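Local structure of putative mandelate racemase (3OZY) at residues 48-56 against 304-312. The protein is a putative mandelate racemase of the enolase superfamily that binds magnesium and may act on acid sugars, although its physiological reaction is not established. Residues are numbered along the deposited sequence; the frame is centred on the assembly and turned at random.
Sequences GVGSPSGPY and HTFNDIITV
Ser51 OG donates a hydrogen bond to Asp308 OD2 (2.7 Å), which it meets on the syn lone pair. On its anti side the same OD2 takes ND2 of Asn307, tilted 20° out of the carboxylate plane, in a nearly straight bond (166°) with the acceptor close to the amide plane. Asp308 is the N-cap of helix 309-321: its OD1 accepts from Thr311 N at 2.9 Å, from above the carboxylate plane, and weakly from Ile310 N. With OG swung away from its own backbone N (chi1 169°), Ser51 also accepts from Ser53 N at 3.2 Å, which closes an ST turn. Packing is tight here: Thr311 CG2 sits 3.4 Å from Ser51 OG and Ile310 CG2 3.8 Å from Ser51 N. In the two-domain enolase-superfamily fold, strand 48-50 and the loop after it belong to the N-terminal domain and the capped helix to the barrel, so the buried carboxylate is one of the ties between them. The amide of Asn307 lies face to face over the Ser53-Gly54 peptide, the two planes nearly parallel and CG 3.5 Å from Ser53 C. Asn307 OD1 is 3.3 Å from Gly54 N, at too poor an angle for a hydrogen bond. Ser53 OG turns to Arg280. Contact is looser toward Pro55, where a water donates to both Gly54 O and Phe306 O, and Asn96 of the second subunit packs on Pro55.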
ATOM      1  N   GLY A  48     -22.777  -5.775  12.951  1.00 11.72           N
ATOM      2  CA  GLY A  48     -22.625  -5.063  11.691  1.00 10.26           C
ATOM      3  C   GLY A  48     -21.869  -5.907  10.685  1.00 10.66           C
ATOM      4  O   GLY A  48     -21.020  -6.711  11.061  1.00  9.89           O
ATOM      5  N   VAL A  49     -22.174  -5.730   9.404  1.00  9.41           N
ATOM      6  CA  VAL A  49     -21.442  -6.425   8.345  1.00  9.96           C
ATOM      7  C   VAL A  49     -20.841  -5.441   7.343  1.00  9.21           C
ATOM      8  O   VAL A  49     -21.290  -4.293   7.223  1.00  9.54           O
ATOM      9  CB  VAL A  49     -22.319  -7.460   7.586  1.00  9.42           C
ATOM     10  CG1 VAL A  49     -22.838  -8.536   8.537  1.00 10.35           C
ATOM     11  CG2 VAL A  49     -23.468  -6.780   6.858  1.00 11.05           C
ATOM     12  N   GLY A  50     -19.817  -5.904   6.635  1.00  8.13           N
ATOM     13  CA  GLY A  50     -19.128  -5.073   5.663  1.00  8.76           C
ATOM     14  C   GLY A  50     -18.373  -5.910   4.652  1.00  9.07           C
ATOM     15  O   GLY A  50     -18.409  -7.141   4.690  1.00  9.66           O
ATOM     16  N   SER A  51     -17.686  -5.235   3.734  1.00  8.79           N
ATOM     17  CA  SER A  51     -16.858  -5.895   2.726  1.00  7.94           C
ATOM     18  C   SER A  51     -15.686  -4.990   2.386  1.00  6.97           C
ATOM     19  O   SER A  51     -15.884  -3.793   2.172  1.00  7.80           O
ATOM     20  CB  SER A  51     -17.652  -6.138   1.441  1.00  8.41           C
ATOM     21  OG  SER A  51     -16.777  -6.536   0.395  1.00  7.44           O
ATOM     22  N   PRO A  52     -14.472  -5.556   2.313  1.00  6.72           N
ATOM     23  CA  PRO A  52     -13.260  -4.828   1.900  1.00  6.76           C
ATOM     24  C   PRO A  52     -12.978  -4.935   0.398  1.00  6.65           C
ATOM     25  O   PRO A  52     -11.830  -4.783  -0.023  1.00  7.85           O
ATOM     26  CB  PRO A  52     -12.157  -5.558   2.664  1.00  7.50           C
ATOM     27  CG  PRO A  52     -12.654  -6.998   2.639  1.00  8.17           C
ATOM     28  CD  PRO A  52     -14.143  -6.883   2.871  1.00  7.27           C
ATOM     29  N   SER A  53     -14.020  -5.204  -0.386  1.00  6.58           N
ATOM     30  CA  SER A  53     -13.922  -5.218  -1.841  1.00  7.50           C
ATOM     31  C   SER A  53     -13.006  -6.337  -2.357  1.00  7.46           C
ATOM     32  O   SER A  53     -12.753  -7.337  -1.675  1.00  7.56           O
ATOM     33  CB  SER A  53     -13.479  -3.835  -2.339  1.00  7.32           C
ATOM     34  OG  SER A  53     -13.556  -3.722  -3.751  1.00  6.93           O
ATOM     35  N   GLY A  54     -12.529  -6.165  -3.582  1.00  6.86           N
ATOM     36  CA  GLY A  54     -11.700  -7.157  -4.246  1.00  7.90           C
ATOM     37  C   GLY A  54     -11.445  -6.699  -5.669  1.00  6.66           C
ATOM     38  O   GLY A  54     -12.000  -5.694  -6.098  1.00  7.07           O
ATOM     39  N   PRO A  55     -10.612  -7.425  -6.419  1.00  7.17           N
ATOM     40  CA  PRO A  55      -9.914  -8.634  -5.980  1.00  7.57           C
ATOM     41  C   PRO A  55      -8.709  -8.321  -5.097  1.00  9.12           C
ATOM     42  O   PRO A  55      -7.832  -7.522  -5.449  1.00  9.16           O
ATOM     43  CB  PRO A  55      -9.464  -9.276  -7.300  1.00  7.68           C
ATOM     44  CG  PRO A  55      -9.342  -8.115  -8.258  1.00  9.46           C
ATOM     45  CD  PRO A  55     -10.393  -7.124  -7.846  1.00  8.33           C
ATOM     46  N   TYR A  56      -8.701  -8.962  -3.936  1.00  7.97           N
ATOM     47  CA  TYR A  56      -7.544  -9.024  -3.050  1.00  8.09           C
ATOM     48  C   TYR A  56      -7.569 -10.439  -2.489  1.00  7.91           C
ATOM     49  O   TYR A  56      -8.651 -10.960  -2.177  1.00  8.52           O
ATOM     50  CB  TYR A  56      -7.688  -8.076  -1.858  1.00  8.25           C
ATOM     51  CG  TYR A  56      -7.922  -6.609  -2.141  1.00  7.34           C
ATOM     52  CD1 TYR A  56      -6.894  -5.789  -2.586  1.00  7.55           C
ATOM     53  CD2 TYR A  56      -9.151  -6.030  -1.872  1.00  7.02           C
ATOM     54  CE1 TYR A  56      -7.100  -4.429  -2.807  1.00  7.63           C
ATOM     55  CE2 TYR A  56      -9.370  -4.685  -2.087  1.00  8.11           C
ATOM     56  CZ  TYR A  56      -8.336  -3.883  -2.543  1.00  6.45           C
ATOM     57  OH  TYR A  56      -8.554  -2.530  -2.749  1.00  7.45           O
ATOM     58  N   HIS A 304     -15.956   4.266  -7.307  1.00  6.40           N
ATOM     59  CA  HIS A 304     -15.931   2.883  -7.739  1.00  6.17           C
ATOM     60  C   HIS A 304     -16.726   2.072  -6.705  1.00  6.53           C
ATOM     61  O   HIS A 304     -16.660   2.360  -5.504  1.00  7.27           O
ATOM     62  CB  HIS A 304     -14.465   2.433  -7.779  1.00  7.64           C
ATOM     63  CG  HIS A 304     -14.275   0.959  -7.950  1.00  5.65           C
ATOM     64  ND1 HIS A 304     -14.325   0.075  -6.894  1.00  6.96           N
ATOM     65  CD2 HIS A 304     -13.992   0.222  -9.048  1.00  6.45           C
ATOM     66  CE1 HIS A 304     -14.105  -1.152  -7.340  1.00  7.60           C
ATOM     67  NE2 HIS A 304     -13.894  -1.088  -8.644  1.00  7.90           N
ATOM     68  N   THR A 305     -17.501   1.085  -7.164  1.00  7.08           N
ATOM     69  CA  THR A 305     -18.342   0.282  -6.265  1.00  6.68           C
ATOM     70  C   THR A 305     -18.257  -1.226  -6.541  1.00  6.75           C
ATOM     71  O   THR A 305     -18.940  -2.019  -5.891  1.00  8.72           O
ATOM     72  CB  THR A 305     -19.811   0.659  -6.428  1.00  6.40           C
ATOM     73  OG1 THR A 305     -20.260   0.172  -7.698  1.00  7.30           O
ATOM     74  CG2 THR A 305     -20.013   2.164  -6.357  1.00  8.18           C
ATOM     75  N   PHE A 306     -17.412  -1.609  -7.489  1.00  7.54           N
ATOM     76  CA  PHE A 306     -17.469  -2.923  -8.134  1.00  7.31           C
ATOM     77  C   PHE A 306     -16.780  -4.017  -7.315  1.00  8.22           C
ATOM     78  O   PHE A 306     -15.554  -4.080  -7.274  1.00  8.17           O
ATOM     79  CB  PHE A 306     -16.797  -2.767  -9.501  1.00  8.12           C
ATOM     80  CG  PHE A 306     -17.036  -3.894 -10.487  1.00  7.42           C
ATOM     81  CD1 PHE A 306     -18.001  -3.766 -11.487  1.00  6.60           C
ATOM     82  CD2 PHE A 306     -16.222  -5.012 -10.493  1.00  8.27           C
ATOM     83  CE1 PHE A 306     -18.175  -4.752 -12.440  1.00  7.54           C
ATOM     84  CE2 PHE A 306     -16.401  -6.009 -11.438  1.00  6.74           C
ATOM     85  CZ  PHE A 306     -17.387  -5.872 -12.413  1.00  7.86           C
ATOM     86  N   ASN A 307     -17.582  -4.852  -6.646  1.00  8.37           N
ATOM     87  CA  ASN A 307     -17.146  -6.151  -6.117  1.00  8.33           C
ATOM     88  C   ASN A 307     -18.321  -7.003  -5.669  1.00  7.33           C
ATOM     89  O   ASN A 307     -18.411  -8.171  -6.037  1.00  8.17           O
ATOM     90  CB  ASN A 307     -16.141  -6.047  -4.966  1.00  7.47           C
ATOM     91  CG  ASN A 307     -15.459  -7.376  -4.696  1.00  6.94           C
ATOM     92  OD1 ASN A 307     -14.621  -7.807  -5.478  1.00  8.56           O
ATOM     93  ND2 ASN A 307     -15.853  -8.052  -3.616  1.00  7.94           N
ATOM     94  N   ASP A 308     -19.206  -6.438  -4.859  1.00  6.75           N
ATOM     95  CA  ASP A 308     -20.329  -7.204  -4.318  1.00  7.72           C
ATOM     96  C   ASP A 308     -21.439  -6.251  -3.881  1.00  8.32           C
ATOM     97  O   ASP A 308     -21.271  -5.035  -3.932  1.00  8.64           O
ATOM     98  CB  ASP A 308     -19.856  -8.083  -3.158  1.00  8.42           C
ATOM     99  CG  ASP A 308     -19.221  -7.269  -2.042  1.00  7.55           C
ATOM    100  OD1 ASP A 308     -19.973  -6.529  -1.376  1.00  8.59           O
ATOM    101  OD2 ASP A 308     -17.995  -7.366  -1.838  1.00  8.69           O
ATOM    102  N   ILE A 309     -22.575  -6.788  -3.454  1.00  8.33           N
ATOM    103  CA  ILE A 309     -23.710  -5.934  -3.152  1.00  8.17           C
ATOM    104  C   ILE A 309     -23.476  -5.064  -1.910  1.00  8.94           C
ATOM    105  O   ILE A 309     -24.094  -4.014  -1.758  1.00  7.84           O
ATOM    106  CB  ILE A 309     -25.021  -6.749  -3.022  1.00  7.90           C
ATOM    107  CG1 ILE A 309     -26.249  -5.839  -3.157  1.00 10.70           C
ATOM    108  CG2 ILE A 309     -25.043  -7.521  -1.715  1.00 10.26           C
ATOM    109  CD1 ILE A 309     -26.419  -5.222  -4.524  1.00 10.87           C
ATOM    110  N   ILE A 310     -22.591  -5.503  -1.022  1.00  9.07           N
ATOM    111  CA  ILE A 310     -22.272  -4.698   0.151  1.00  8.94           C
ATOM    112  C   ILE A 310     -21.441  -3.486  -0.244  1.00  8.15           C
ATOM    113  O   ILE A 310     -21.715  -2.373   0.206  1.00  8.04           O
ATOM    114  CB  ILE A 310     -21.547  -5.513   1.224  1.00  8.81           C
ATOM    115  CG1 ILE A 310     -22.435  -6.683   1.658  1.00 13.63           C
ATOM    116  CG2 ILE A 310     -21.156  -4.618   2.410  1.00 10.26           C
ATOM    117  CD1 ILE A 310     -21.932  -7.404   2.882  1.00 16.02           C
ATOM    118  N   THR A 311     -20.452  -3.682  -1.110  1.00  7.54           N
ATOM    119  CA  THR A 311     -19.675  -2.524  -1.549  1.00  7.22           C
ATOM    120  C   THR A 311     -20.559  -1.555  -2.325  1.00  8.90           C
ATOM    121  O   THR A 311     -20.422  -0.340  -2.204  1.00  8.45           O
ATOM    122  CB  THR A 311     -18.385  -2.912  -2.347  1.00  7.10           C
ATOM    123  OG1 THR A 311     -18.710  -3.516  -3.608  1.00  8.05           O
ATOM    124  CG2 THR A 311     -17.527  -3.887  -1.565  1.00  7.85           C
ATOM    125  N   VAL A 312     -21.479  -2.088  -3.121  1.00  7.48           N
ATOM    126  CA  VAL A 312     -22.456  -1.254  -3.799  1.00  7.35           C
ATOM    127  C   VAL A 312     -23.331  -0.480  -2.806  1.00  7.62           C
ATOM    128  O   VAL A 312     -23.438   0.749  -2.885  1.00  8.09           O
ATOM    129  CB  VAL A 312     -23.304  -2.095  -4.778  1.00  7.62           C
ATOM    130  CG1 VAL A 312     -24.538  -1.320  -5.268  1.00  9.52           C
ATOM    131  CG2 VAL A 312     -22.434  -2.536  -5.944  1.00  8.56           C
TER
HETATM  132  O   HOH W   1     -13.304  -5.126  -8.419  1.00 11.54           O